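D-alanyl-D-alanine carboxypeptidase DacB2 (PDB 4RYE) acts as a D,D-carboxypeptidase in vitro and probably cleaves the terminal D-Ala-D-Ala of peptidoglycan stem peptides during cell-wall synthesis. Local coordinates at residues V7-S12 / A264-L269; Q21-A26 / V33-D38; D27-Q32 / G227-I232; D38-H43 / T154-V159. All coordinates share one frame; numbering follows the deposited sequence.

In the fold
Three of the four contacts build or extend one antiparallel sheet, and their chemistry follows their depth. Interaction 2 is the buried one, a hairpin held by backbone hydrogen bonds with apolar side chains on both faces. Interaction 3, partly buried, lies at the turn of that hairpin and pairs two arginines with two aspartates against the neighbouring strand 228-237. Interaction 1 is a surface contact of small apolar groups at the other border of the hairpin, where the N- and C-terminal segments meet. Interaction 4, also partly buried, leaves the sheet: the loop after the hairpin accepts a backbone hydrogen bond from helix 155-166, whose His156 is bonded to the terminal carboxylate of Leu269 from interaction 1.

Interaction 1 of 4, residues V7-S12 / A264-L269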
loop_
_atom_site.group_PDB
_atom_site.type_symbol
_atom_site.label_atom_id
_atom_site.label_comp_id
_atom_site.label_asym_id
_atom_site.label_seq_id
_atom_site.Cartn_x
_atom_site.Cartn_y
_atom_site.Cartn_z
ATOM N N VAL A 7 -12.844 15.517 10.324
ATOM C CA VAL A 7 -12.249 16.735 10.838
ATOM C C VAL A 7 -11.605 17.368 9.619
ATOM O O VAL A 7 -10.819 16.730 8.927
ATOM C CB VAL A 7 -11.175 16.446 11.919
ATOM C CG1 VAL A 7 -10.457 17.721 12.335
ATOM C CG2 VAL A 7 -11.794 15.754 13.129
ATOM N N GLN A 8 -11.973 18.605 9.329
ATOM C CA GLN A 8 -11.329 19.355 8.257
ATOM C C GLN A 8 -11.229 20.801 8.739
ATOM O O GLN A 8 -11.880 21.154 9.721
ATOM C CB GLN A 8 -12.118 19.227 6.947
ATOM C CG GLN A 8 -13.576 19.619 7.030
ATOM C CD GLN A 8 -14.267 19.455 5.696
ATOM O OE1 GLN A 8 -14.996 18.484 5.473
ATOM N NE2 GLN A 8 -14.022 20.391 4.786
ATOM N N PRO A 9 -10.391 21.629 8.086
ATOM C CA PRO A 9 -10.209 23.002 8.590
ATOM C C PRO A 9 -11.480 23.842 8.478
ATOM O O PRO A 9 -12.217 23.705 7.502
ATOM C CB PRO A 9 -9.130 23.583 7.662
ATOM C CG PRO A 9 -8.412 22.373 7.085
ATOM C CD PRO A 9 -9.492 21.326 6.956
ATOM N N ALA A 10 -11.714 24.712 9.458
ATOM C CA ALA A 10 -12.864 25.606 9.446
ATOM C C ALA A 10 -12.944 26.396 8.135
ATOM O O ALA A 10 -11.954 26.974 7.682
ATOM C CB ALA A 10 -12.789 26.556 10.622
ATOM N N GLY A 11 -14.123 26.417 7.524
ATOM C CA GLY A 11 -14.335 27.225 6.336
ATOM C C GLY A 11 -13.984 26.520 5.038
ATOM O O GLY A 11 -14.293 27.025 3.960
ATOM N N SER A 12 -13.337 25.364 5.129
ATOM C CA SER A 12 -12.991 24.614 3.926
ATOM C C SER A 12 -14.231 23.997 3.271
ATOM O O SER A 12 -15.276 23.833 3.909
ATOM C CB SER A 12 -11.923 23.541 4.210
ATOM O OG SER A 12 -12.364 22.543 5.115
ATOM N N ALA A 264 -3.915 25.852 5.642
ATOM C CA ALA A 264 -4.929 25.197 6.476
ATOM C C ALA A 264 -4.539 23.768 6.817
ATOM O O ALA A 264 -4.029 23.046 5.969
ATOM C CB ALA A 264 -6.291 25.227 5.800
ATOM N N SER A 265 -4.797 23.352 8.055
ATOM C CA SER A 265 -4.498 21.983 8.471
ATOM C C SER A 265 -5.238 21.631 9.760
ATOM O O SER A 265 -5.742 22.516 10.455
ATOM C CB SER A 265 -2.998 21.827 8.693
ATOM O OG SER A 265 -2.607 22.536 9.853
ATOM N N VAL A 266 -5.310 20.344 10.083
ATOM C CA VAL A 266 -5.981 19.929 11.315
ATOM C C VAL A 266 -5.032 19.253 12.297
ATOM O O VAL A 266 -5.380 19.015 13.445
ATOM C CB VAL A 266 -7.205 19.021 11.036
ATOM C CG1 VAL A 266 -8.233 19.781 10.216
ATOM C CG2 VAL A 266 -6.788 17.738 10.305
ATOM N N GLY A 267 -3.827 18.949 11.840
ATOM C CA GLY A 267 -2.810 18.424 12.731
ATOM C C GLY A 267 -1.563 18.017 11.976
ATOM O O GLY A 267 -1.273 18.552 10.908
ATOM N N SER A 268 -0.809 17.077 12.530
ATOM C CA SER A 268 0.381 16.594 11.842
ATOM C C SER A 268 0.616 15.119 12.109
ATOM O O SER A 268 0.100 14.558 13.081
ATOM C CB SER A 268 1.610 17.418 12.224
ATOM O OG SER A 268 1.873 17.314 13.604
ATOM N N LEU A 269 1.383 14.492 11.227
ATOM C CA LEU A 269 1.656 13.070 11.326
ATOM C C LEU A 269 2.524 12.765 12.540
ATOM O O LEU A 269 3.373 13.577 12.922
ATOM C CB LEU A 269 2.326 12.575 10.042
ATOM C CG LEU A 269 1.439 12.605 8.810
ATOM C CD1 LEU A 269 2.191 12.053 7.594
ATOM C CD2 LEU A 269 0.166 11.814 9.078
ATOM O OXT LEU A 269 2.381 11.714 13.177
#
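Val266 lies at the packed centre of this contact, its CG1 methyl set against the backbone where Gln8 joins Pro9. The closest approach is 3.5 Å, from Val266 CG1 to the carbonyl carbon Gln8 C. The same methyl is 3.6 Å from Pro9 N, so one branch of the valine covers this peptide link. Val7 CG1, anti to its backbone N (chi1 174°), also meets Val266 CG1, at 3.7 Å. The proline ring crosses Val266 at about a right angle: its CD touches CG1, while Pro9 CB lies 3.8 Å from Ala264 CB and CG sits beside the same methyl. The side chains thus meet through carbon alone, by van der Waals contact, and the valine methyl also rests on polar backbone.

Val266 and Gly267 together face Val33 in a classic beta bulge, which leads into 267-268, an outermost strand of the six-stranded antiparallel sheet. Val7 is bonded through its backbone to Gly36, so both chain ends run beside strand 32-37.

Beyond Pro9 the packing gives way. A type II turn from Pro9 to Ser12 carries Ala10 and Gly11 to the exposed surface, where neither touches 264-269. The turn relies on polar bonds of its own. Pro9 O accepts Ser12 N and also Ser12 OG, the hydroxyl lying on a carbonyl lone pair at 2.7 Å from Pro9 O. Gln8 NE2 then donates almost straight to Ser12 OG at 2.7 Å, within its amide plane. Gln8 OE1 accepts a hydrogen bond from Ile15 N, and Gln8, Pro9 and Ser12 all rest on Trp256 of helix 246-259.

Interaction 2 of 4, residues Q21-A26 / V33-D38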
loop_
_atom_site.group_PDB
_atom_site.type_symbol
_atom_site.label_atom_id
_atom_site.label_comp_id
_atom_site.label_asym_id
_atom_site.label_seq_id
_atom_site.Cartn_x
_atom_site.Cartn_y
_atom_site.Cartn_z
ATOM N N GLN A 21 -14.718 4.197 5.385
ATOM C CA GLN A 21 -15.196 4.581 6.715
ATOM C C GLN A 21 -14.144 5.323 7.554
ATOM O O GLN A 21 -14.504 6.077 8.454
ATOM C CB GLN A 21 -15.796 3.390 7.473
ATOM C CG GLN A 21 -17.128 2.917 6.885
ATOM C CD GLN A 21 -18.158 4.023 6.838
ATOM O OE1 GLN A 21 -18.731 4.390 7.863
ATOM N NE2 GLN A 21 -18.388 4.575 5.648
ATOM N N THR A 22 -12.858 5.102 7.276
ATOM C CA THR A 22 -11.811 5.963 7.831
ATOM C C THR A 22 -10.892 6.391 6.705
ATOM O O THR A 22 -10.727 5.662 5.741
ATOM C CB THR A 22 -10.940 5.269 8.906
ATOM O OG1 THR A 22 -9.980 4.422 8.264
ATOM C CG2 THR A 22 -11.809 4.460 9.900
ATOM N N TRP A 23 -10.297 7.571 6.828
ATOM C CA TRP A 23 -9.385 8.064 5.802
ATOM C C TRP A 23 -8.603 9.248 6.353
ATOM O O TRP A 23 -8.943 9.789 7.415
ATOM C CB TRP A 23 -10.139 8.443 4.506
ATOM C CG TRP A 23 -11.336 9.352 4.719
ATOM C CD1 TRP A 23 -12.650 8.976 4.801
ATOM C CD2 TRP A 23 -11.320 10.778 4.869
ATOM N NE1 TRP A 23 -13.444 10.075 5.002
ATOM C CE2 TRP A 23 -12.652 11.194 5.051
ATOM C CE3 TRP A 23 -10.305 11.740 4.875
ATOM C CZ2 TRP A 23 -13.000 12.537 5.236
ATOM C CZ3 TRP A 23 -10.649 13.074 5.063
ATOM C CH2 TRP A 23 -11.981 13.457 5.243
ATOM N N ILE A 24 -7.553 9.637 5.640
ATOM C CA ILE A 24 -6.729 10.779 6.045
ATOM C C ILE A 24 -6.140 11.391 4.789
ATOM O O ILE A 24 -5.954 10.700 3.800
ATOM C CB ILE A 24 -5.605 10.345 7.037
ATOM C CG1 ILE A 24 -4.916 11.556 7.673
ATOM C CG2 ILE A 24 -4.583 9.419 6.366
ATOM C CD1 ILE A 24 -3.953 11.185 8.814
ATOM N N VAL A 25 -5.898 12.697 4.807
ATOM C CA VAL A 25 -5.226 13.390 3.710
ATOM C C VAL A 25 -4.084 14.161 4.340
ATOM O O VAL A 25 -4.296 14.965 5.253
ATOM C CB VAL A 25 -6.148 14.400 2.989
ATOM C CG1 VAL A 25 -5.396 15.069 1.832
ATOM C CG2 VAL A 25 -7.398 13.706 2.461
ATOM N N ALA A 26 -2.866 13.887 3.896
ATOM C CA ALA A 26 -1.695 14.505 4.505
ATOM C C ALA A 26 -0.741 14.983 3.419
ATOM O O ALA A 26 -0.860 14.585 2.249
ATOM C CB ALA A 26 -1.001 13.533 5.479
ATOM N N VAL A 33 -1.314 17.278 8.432
ATOM C CA VAL A 33 -2.555 16.562 8.126
ATOM C C VAL A 33 -3.614 17.579 7.697
ATOM O O VAL A 33 -3.914 18.522 8.433
ATOM C CB VAL A 33 -3.042 15.724 9.335
ATOM C CG1 VAL A 33 -4.378 15.062 9.030
ATOM C CG2 VAL A 33 -2.002 14.664 9.683
ATOM N N LEU A 34 -4.163 17.402 6.497
ATOM C CA LEU A 34 -5.134 18.356 5.957
ATOM C C LEU A 34 -6.554 18.039 6.407
ATOM O O LEU A 34 -7.363 18.944 6.654
ATOM C CB LEU A 34 -5.069 18.385 4.425
ATOM C CG LEU A 34 -3.861 19.004 3.717
ATOM C CD1 LEU A 34 -2.589 18.234 3.957
ATOM C CD2 LEU A 34 -4.125 19.074 2.233
ATOM N N ALA A 35 -6.862 16.749 6.505
ATOM C CA ALA A 35 -8.186 16.316 6.938
ATOM C C ALA A 35 -8.133 14.846 7.299
ATOM O O ALA A 35 -7.257 14.126 6.851
ATOM C CB ALA A 35 -9.229 16.558 5.829
ATOM N N GLY A 36 -9.082 14.394 8.105
ATOM C CA GLY A 36 -9.120 12.989 8.449
ATOM C C GLY A 36 -10.469 12.601 8.990
ATOM O O GLY A 36 -11.200 13.440 9.534
ATOM N N ARG A 37 -10.821 11.334 8.810
ATOM C CA ARG A 37 -12.000 10.793 9.454
ATOM C C ARG A 37 -11.612 9.520 10.185
ATOM O O ARG A 37 -11.182 8.555 9.550
ATOM C CB ARG A 37 -13.095 10.497 8.440
ATOM C CG ARG A 37 -14.354 9.956 9.098
ATOM C CD ARG A 37 -15.465 9.708 8.096
ATOM N NE ARG A 37 -16.610 9.073 8.735
ATOM C CZ ARG A 37 -17.436 8.233 8.122
ATOM N NH1 ARG A 37 -17.241 7.926 6.846
ATOM N NH2 ARG A 37 -18.454 7.700 8.785
ATOM N N ASP A 38 -11.749 9.526 11.514
ATOM C CA ASP A 38 -11.347 8.382 12.333
ATOM C C ASP A 38 -9.964 7.840 11.945
ATOM O O ASP A 38 -9.734 6.621 11.913
ATOM C CB ASP A 38 -12.405 7.273 12.241
ATOM C CG ASP A 38 -13.658 7.591 13.024
ATOM O OD1 ASP A 38 -13.607 8.468 13.913
ATOM O OD2 ASP A 38 -14.695 6.947 12.755
HETATM O O HOH W 1 -15.282 5.403 10.968
HETATM O O HOH W 2 -8.136 4.550 10.547
#
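Trp23 folds its indole across the partner strand, over a surface shaped by Ala35, Gly36 and Arg37. Its CG stands between the backbone N and the carbonyl carbon (chi1 50°), and chi2 near -98° turns the ring over the slim backbone of Gly36, where Trp23 CZ3 is 3.7 Å from Gly36 CA. Ala35 CB abuts the ring edge in its plane, and Arg37 CB sits over the face of the five-membered ring, 3.7 Å from its centroid, in a CH-pi contact. From there the extended arginine runs beside Gln21, whose carbonyl O lies over the guanidinium face.

Ile24 pairs with Gly36, which has no side chain, their CA atoms 4.0 Å apart. On the sheet face opposite Trp23, Ile24 CG1 packs on Val33 CG1, at 3.8 Å. The backbone bonds are regular until Leu34 and Ala35 bulge opposite Val25: Val25 O accepts Leu34 N at 2.7 Å and, weakly, Ala35 N.

This beta hairpin lies between strands 228-237 and 267-268. Trp23 and Val25 pack on Leu253 of helix 246-259, while Ile24 meets Ala155 and Val159 of helix 155-166.

Interaction 3 of 4, residues D27-Q32 / G227-I232; sequences DLDSGQ and GRRLVI
An Asx turn headed by Asp27 helps shape the hairpin connection between strands 22-27 and 32-37, and the same residue faces Leu230 as an antiparallel, non-hydrogen-bonded pair in the sheet. Its two carboxylate oxygens divide the work. OD1 serves mainly the turn: Asp29 N meets Asp27 OD1 nearly in line with the C-O bond at 2.8 Å, and Ser30 N reaches Asp27 OD1 from above the carboxylate plane at 3.0 Å. A water that accepts Arg229 N also lies within hydrogen-bonding distance of Asp27 OD1 and Asp29 OD2. OD2 looks across to strand 228-237, where Arg228 NE donates to Asp27 OD2 at 2.8 Å. That salt bridge approaches on the anti side, tilted from the carboxylate plane, with the carboxylate and guanidinium planes 54° apart, and Arg228 NH2 adds a weak bond to the same atom.

Asp29 and Arg229 pair differently. The arginine bends at chi3 (-68°), which turns NE back toward the carboxylate. Its grip is side-on and bidentate: NH2 to Asp29 OD1 at 2.8 Å and NE to Asp29 OD2 at 3.0 Å, both on syn lone pairs, with the two planes only 6° apart. Leu28 CD2 lies over one face of this guanidinium, and Leu28 CD1 packs 3.9 Å from Val231 CB. Between the ionic pairs, Leu28 N donates to Arg229 O at 2.8 Å. Arg163 of helix 155-166 binds the carbonyl oxygens of Leu28 and Asp29.

Such pairing would be expected to favour the ionised form of both carboxylates, and in buried Asp27 the turn amides probably help to stabilise the negative charge.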
loop_
_atom_site.group_PDB
_atom_site.type_symbol
_atom_site.label_atom_id
_atom_site.label_comp_id
_atom_site.label_asym_id
_atom_site.label_seq_id
_atom_site.Cartn_x
_atom_site.Cartn_y
_atom_site.Cartn_z
ATOM N N ASP A 27 0.189 15.853 3.806
ATOM C CA ASP A 27 1.183 16.387 2.887
ATOM C C ASP A 27 2.405 15.482 3.004
ATOM O O ASP A 27 2.949 15.294 4.092
ATOM C CB ASP A 27 1.520 17.829 3.277
ATOM C CG ASP A 27 2.524 18.496 2.331
ATOM O OD1 ASP A 27 3.605 17.927 2.067
ATOM O OD2 ASP A 27 2.238 19.623 1.873
ATOM N N LEU A 28 2.820 14.916 1.877
ATOM C CA LEU A 28 3.914 13.951 1.816
ATOM C C LEU A 28 5.242 14.533 2.319
ATOM O O LEU A 28 6.073 13.820 2.893
ATOM C CB LEU A 28 4.061 13.475 0.364
ATOM C CG LEU A 28 4.932 12.267 0.033
ATOM C CD1 LEU A 28 4.376 10.989 0.665
ATOM C CD2 LEU A 28 5.043 12.128 -1.472
ATOM N N ASP A 29 5.436 15.832 2.112
ATOM C CA ASP A 29 6.711 16.468 2.428
ATOM C C ASP A 29 6.767 17.093 3.828
ATOM O O ASP A 29 7.732 16.894 4.561
ATOM C CB ASP A 29 7.071 17.494 1.343
ATOM C CG ASP A 29 7.283 16.841 -0.014
ATOM O OD1 ASP A 29 8.264 16.082 -0.152
ATOM O OD2 ASP A 29 6.467 17.069 -0.936
ATOM N N SER A 30 5.734 17.841 4.201
ATOM C CA SER A 30 5.734 18.550 5.478
ATOM C C SER A 30 5.169 17.714 6.630
ATOM O O SER A 30 5.466 17.980 7.794
ATOM C CB SER A 30 4.938 19.842 5.360
ATOM O OG SER A 30 3.551 19.555 5.307
ATOM N N GLY A 31 4.364 16.703 6.308
ATOM C CA GLY A 31 3.713 15.885 7.321
ATOM C C GLY A 31 2.471 16.517 7.944
ATOM O O GLY A 31 1.882 15.940 8.870
ATOM N N GLN A 32 2.076 17.698 7.459
ATOM C CA GLN A 32 0.811 18.317 7.871
ATOM C C GLN A 32 -0.353 17.398 7.527
ATOM O O GLN A 32 -0.379 16.807 6.453
ATOM C CB GLN A 32 0.561 19.630 7.126
ATOM C CG GLN A 32 1.523 20.768 7.390
ATOM C CD GLN A 32 1.399 21.848 6.316
ATOM O OE1 GLN A 32 2.052 21.775 5.269
ATOM N NE2 GLN A 32 0.532 22.835 6.556
ATOM N N GLY A 227 2.965 21.699 -7.290
ATOM C CA GLY A 227 4.112 21.877 -6.417
ATOM C C GLY A 227 3.956 21.249 -5.045
ATOM O O GLY A 227 4.902 21.238 -4.256
ATOM N N ARG A 228 2.766 20.727 -4.756
ATOM C CA ARG A 228 2.511 20.061 -3.475
ATOM C C ARG A 228 2.337 18.558 -3.695
ATOM O O ARG A 228 1.859 18.133 -4.734
ATOM C CB ARG A 228 1.257 20.646 -2.819
ATOM C CG ARG A 228 0.970 20.121 -1.428
ATOM C CD ARG A 228 -0.181 20.872 -0.739
ATOM N NE ARG A 228 -0.015 20.771 0.709
ATOM C CZ ARG A 228 -0.828 21.302 1.619
ATOM N NH1 ARG A 228 -1.914 21.962 1.253
ATOM N NH2 ARG A 228 -0.554 21.148 2.907
ATOM N N ARG A 229 2.738 17.750 -2.723
ATOM C CA ARG A 229 2.570 16.312 -2.843
ATOM C C ARG A 229 1.744 15.802 -1.667
ATOM O O ARG A 229 2.030 16.116 -0.510
ATOM C CB ARG A 229 3.945 15.640 -2.926
ATOM C CG ARG A 229 4.840 16.275 -4.007
ATOM C CD ARG A 229 6.029 15.402 -4.383
ATOM N NE ARG A 229 6.999 15.293 -3.297
ATOM C CZ ARG A 229 8.128 14.593 -3.380
ATOM N NH1 ARG A 229 8.421 13.942 -4.494
ATOM N NH2 ARG A 229 8.963 14.540 -2.353
ATOM N N LEU A 230 0.711 15.025 -1.971
ATOM C CA LEU A 230 -0.215 14.567 -0.947
ATOM C C LEU A 230 -0.187 13.060 -0.840
ATOM O O LEU A 230 0.114 12.363 -1.804
ATOM C CB LEU A 230 -1.648 15.016 -1.259
ATOM C CG LEU A 230 -1.944 16.527 -1.299
ATOM C CD1 LEU A 230 -3.414 16.789 -1.627
ATOM C CD2 LEU A 230 -1.562 17.217 0.020
ATOM N N VAL A 231 -0.536 12.564 0.338
ATOM C CA VAL A 231 -0.649 11.140 0.542
ATOM C C VAL A 231 -1.973 10.888 1.257
ATOM O O VAL A 231 -2.354 11.634 2.165
ATOM C CB VAL A 231 0.569 10.588 1.318
ATOM C CG1 VAL A 231 0.737 11.298 2.655
ATOM C CG2 VAL A 231 0.457 9.081 1.518
ATOM N N ILE A 232 -2.703 9.872 0.817
ATOM C CA ILE A 232 -3.983 9.573 1.448
ATOM C C ILE A 232 -4.046 8.104 1.774
ATOM O O ILE A 232 -3.309 7.297 1.203
ATOM C CB ILE A 232 -5.183 9.914 0.542
ATOM C CG1 ILE A 232 -5.198 9.001 -0.685
ATOM C CG2 ILE A 232 -5.169 11.386 0.149
ATOM C CD1 ILE A 232 -6.452 9.149 -1.559
HETATM O O HOH W 3 4.344 18.701 -0.525
#

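Interaction 4 of 4, residues D38-H43 / T154-V159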
loop_
_atom_site.group_PDB
_atom_site.type_symbol
_atom_site.label_atom_id
_atom_site.label_comp_id
_atom_site.label_asym_id
_atom_site.label_seq_id
_atom_site.Cartn_x
_atom_site.Cartn_y
_atom_site.Cartn_z
ATOM N N ASP A 38 -11.749 9.526 11.514
ATOM C CA ASP A 38 -11.347 8.382 12.333
ATOM C C ASP A 38 -9.964 7.840 11.945
ATOM O O ASP A 38 -9.734 6.621 11.913
ATOM C CB ASP A 38 -12.405 7.273 12.241
ATOM C CG ASP A 38 -13.658 7.591 13.024
ATOM O OD1 ASP A 38 -13.607 8.468 13.913
ATOM O OD2 ASP A 38 -14.695 6.947 12.755
ATOM N N GLN A 39 -9.035 8.741 11.651
ATOM C CA GLN A 39 -7.748 8.329 11.107
ATOM C C GLN A 39 -6.869 7.513 12.070
ATOM O O GLN A 39 -5.861 6.956 11.657
ATOM C CB GLN A 39 -6.973 9.538 10.564
ATOM C CG GLN A 39 -6.615 10.577 11.606
ATOM C CD GLN A 39 -7.604 11.733 11.623
ATOM O OE1 GLN A 39 -8.830 11.531 11.621
ATOM N NE2 GLN A 39 -7.076 12.955 11.628
ATOM N N ASN A 40 -7.235 7.448 13.349
ATOM C CA ASN A 40 -6.483 6.631 14.304
ATOM C C ASN A 40 -7.237 5.373 14.749
ATOM O O ASN A 40 -6.820 4.690 15.684
ATOM C CB ASN A 40 -6.089 7.455 15.536
ATOM C CG ASN A 40 -5.238 8.663 15.182
ATOM O OD1 ASN A 40 -4.303 8.569 14.389
ATOM N ND2 ASN A 40 -5.578 9.809 15.754
ATOM N N VAL A 41 -8.351 5.074 14.086
ATOM C CA VAL A 41 -9.133 3.883 14.421
ATOM C C VAL A 41 -8.555 2.671 13.688
ATOM O O VAL A 41 -8.373 2.712 12.466
ATOM C CB VAL A 41 -10.628 4.079 14.071
ATOM C CG1 VAL A 41 -11.392 2.766 14.197
ATOM C CG2 VAL A 41 -11.248 5.153 14.966
ATOM N N ALA A 42 -8.259 1.597 14.425
ATOM C CA ALA A 42 -7.607 0.418 13.841
ATOM C C ALA A 42 -8.574 -0.465 13.062
ATOM O O ALA A 42 -9.676 -0.761 13.524
ATOM C CB ALA A 42 -6.890 -0.410 14.923
ATOM N N HIS A 43 -8.141 -0.880 11.876
ATOM C CA HIS A 43 -8.877 -1.823 11.034
ATOM C C HIS A 43 -7.843 -2.716 10.352
ATOM O O HIS A 43 -6.661 -2.375 10.308
ATOM C CB HIS A 43 -9.713 -1.089 9.969
ATOM C CG HIS A 43 -10.889 -0.347 10.522
ATOM N ND1 HIS A 43 -11.992 -0.983 11.057
ATOM C CD2 HIS A 43 -11.138 0.983 10.618
ATOM C CE1 HIS A 43 -12.867 -0.077 11.458
ATOM N NE2 HIS A 43 -12.373 1.123 11.207
ATOM N N THR A 154 -3.899 1.867 10.793
ATOM C CA THR A 154 -4.814 3.003 10.829
ATOM C C THR A 154 -4.518 3.821 9.591
ATOM O O THR A 154 -3.447 3.660 8.989
ATOM C CB THR A 154 -4.615 3.876 12.085
ATOM O OG1 THR A 154 -3.293 4.439 12.078
ATOM C CG2 THR A 154 -4.814 3.044 13.369
ATOM N N ALA A 155 -5.454 4.676 9.193
ATOM C CA ALA A 155 -5.223 5.563 8.056
ATOM C C ALA A 155 -3.957 6.391 8.288
ATOM O O ALA A 155 -3.124 6.548 7.394
ATOM C CB ALA A 155 -6.437 6.470 7.828
ATOM N N HIS A 156 -3.810 6.897 9.507
ATOM C CA HIS A 156 -2.605 7.621 9.904
ATOM C C HIS A 156 -1.340 6.780 9.726
ATOM O O HIS A 156 -0.385 7.217 9.070
ATOM C CB HIS A 156 -2.731 8.107 11.355
ATOM C CG HIS A 156 -1.452 8.622 11.930
ATOM N ND1 HIS A 156 -0.479 7.791 12.456
ATOM C CD2 HIS A 156 -0.978 9.885 12.066
ATOM C CE1 HIS A 156 0.532 8.521 12.891
ATOM N NE2 HIS A 156 0.254 9.793 12.670
ATOM N N ASP A 157 -1.307 5.581 10.304
ATOM C CA ASP A 157 -0.117 4.743 10.138
ATOM C C ASP A 157 0.161 4.368 8.682
ATOM O O ASP A 157 1.320 4.278 8.276
ATOM C CB ASP A 157 -0.208 3.459 10.973
ATOM C CG ASP A 157 0.025 3.703 12.447
ATOM O OD1 ASP A 157 0.023 4.882 12.863
ATOM O OD2 ASP A 157 0.196 2.709 13.199
ATOM N N LEU A 158 -0.890 4.123 7.899
ATOM C CA LEU A 158 -0.683 3.770 6.496
ATOM C C LEU A 158 0.054 4.879 5.727
ATOM O O LEU A 158 0.963 4.589 4.953
ATOM C CB LEU A 158 -2.005 3.388 5.798
ATOM C CG LEU A 158 -2.618 2.045 6.206
ATOM C CD1 LEU A 158 -3.911 1.782 5.416
ATOM C CD2 LEU A 158 -1.620 0.916 5.984
ATOM N N VAL A 159 -0.322 6.136 5.933
ATOM C CA VAL A 159 0.362 7.222 5.219
ATOM C C VAL A 159 1.766 7.447 5.767
ATOM O O VAL A 159 2.659 7.856 5.038
ATOM C CB VAL A 159 -0.450 8.554 5.150
ATOM C CG1 VAL A 159 -1.784 8.328 4.450
ATOM C CG2 VAL A 159 -0.664 9.188 6.530
HETATM O O HOH W 2 -8.136 4.550 10.547
HETATM O O HOH W 4 -3.059 5.895 14.297
#
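Gln39 O accepts His156 N at 3.0 Å, a nearly straight bond in the carbonyl plane that ties the loop after the hairpin to the first turn of helix 155-166. The helix start is N-capped by Thr154, and the distant loop adds a backbone acceptor. Thr154 OG1, placed between the backbone N and the carbonyl carbon (chi1 63°), accepts Asp157 N at 2.9 Å. Ala155 N is served by a water, 3.0 Å away, which in turn donates to Asp38 O and Val41 O. Three successive amides of the helix start therefore find acceptors in a water, a carbonyl and a hydroxyl, in that order.

Van der Waals contacts fill in around these bonds. Thr154 CG2 lies 3.5 Å from Asn40 O and reaches as far as Ala42, while Gln39 CB faces Ala155 CB at 4.1 Å. Asn40 turns OD1 to within 3.4 Å of His156 CB, and a second water joins Asn40 OD1 to Thr154 OG1.

A type I turn from Asp38 to Val41, closed by Val41 N on Asp38 O, holds Gln39 O toward the helix. Farther out, Asp157 OD2 is bonded to Ser135 N and Thr136 OG1, and His156 NE2 meets the C-terminal carboxylate oxygen OXT of Leu269. The other ring nitrogen, His156 ND1, donates within the ring plane to Asp157 OD1 at 3.0 Å.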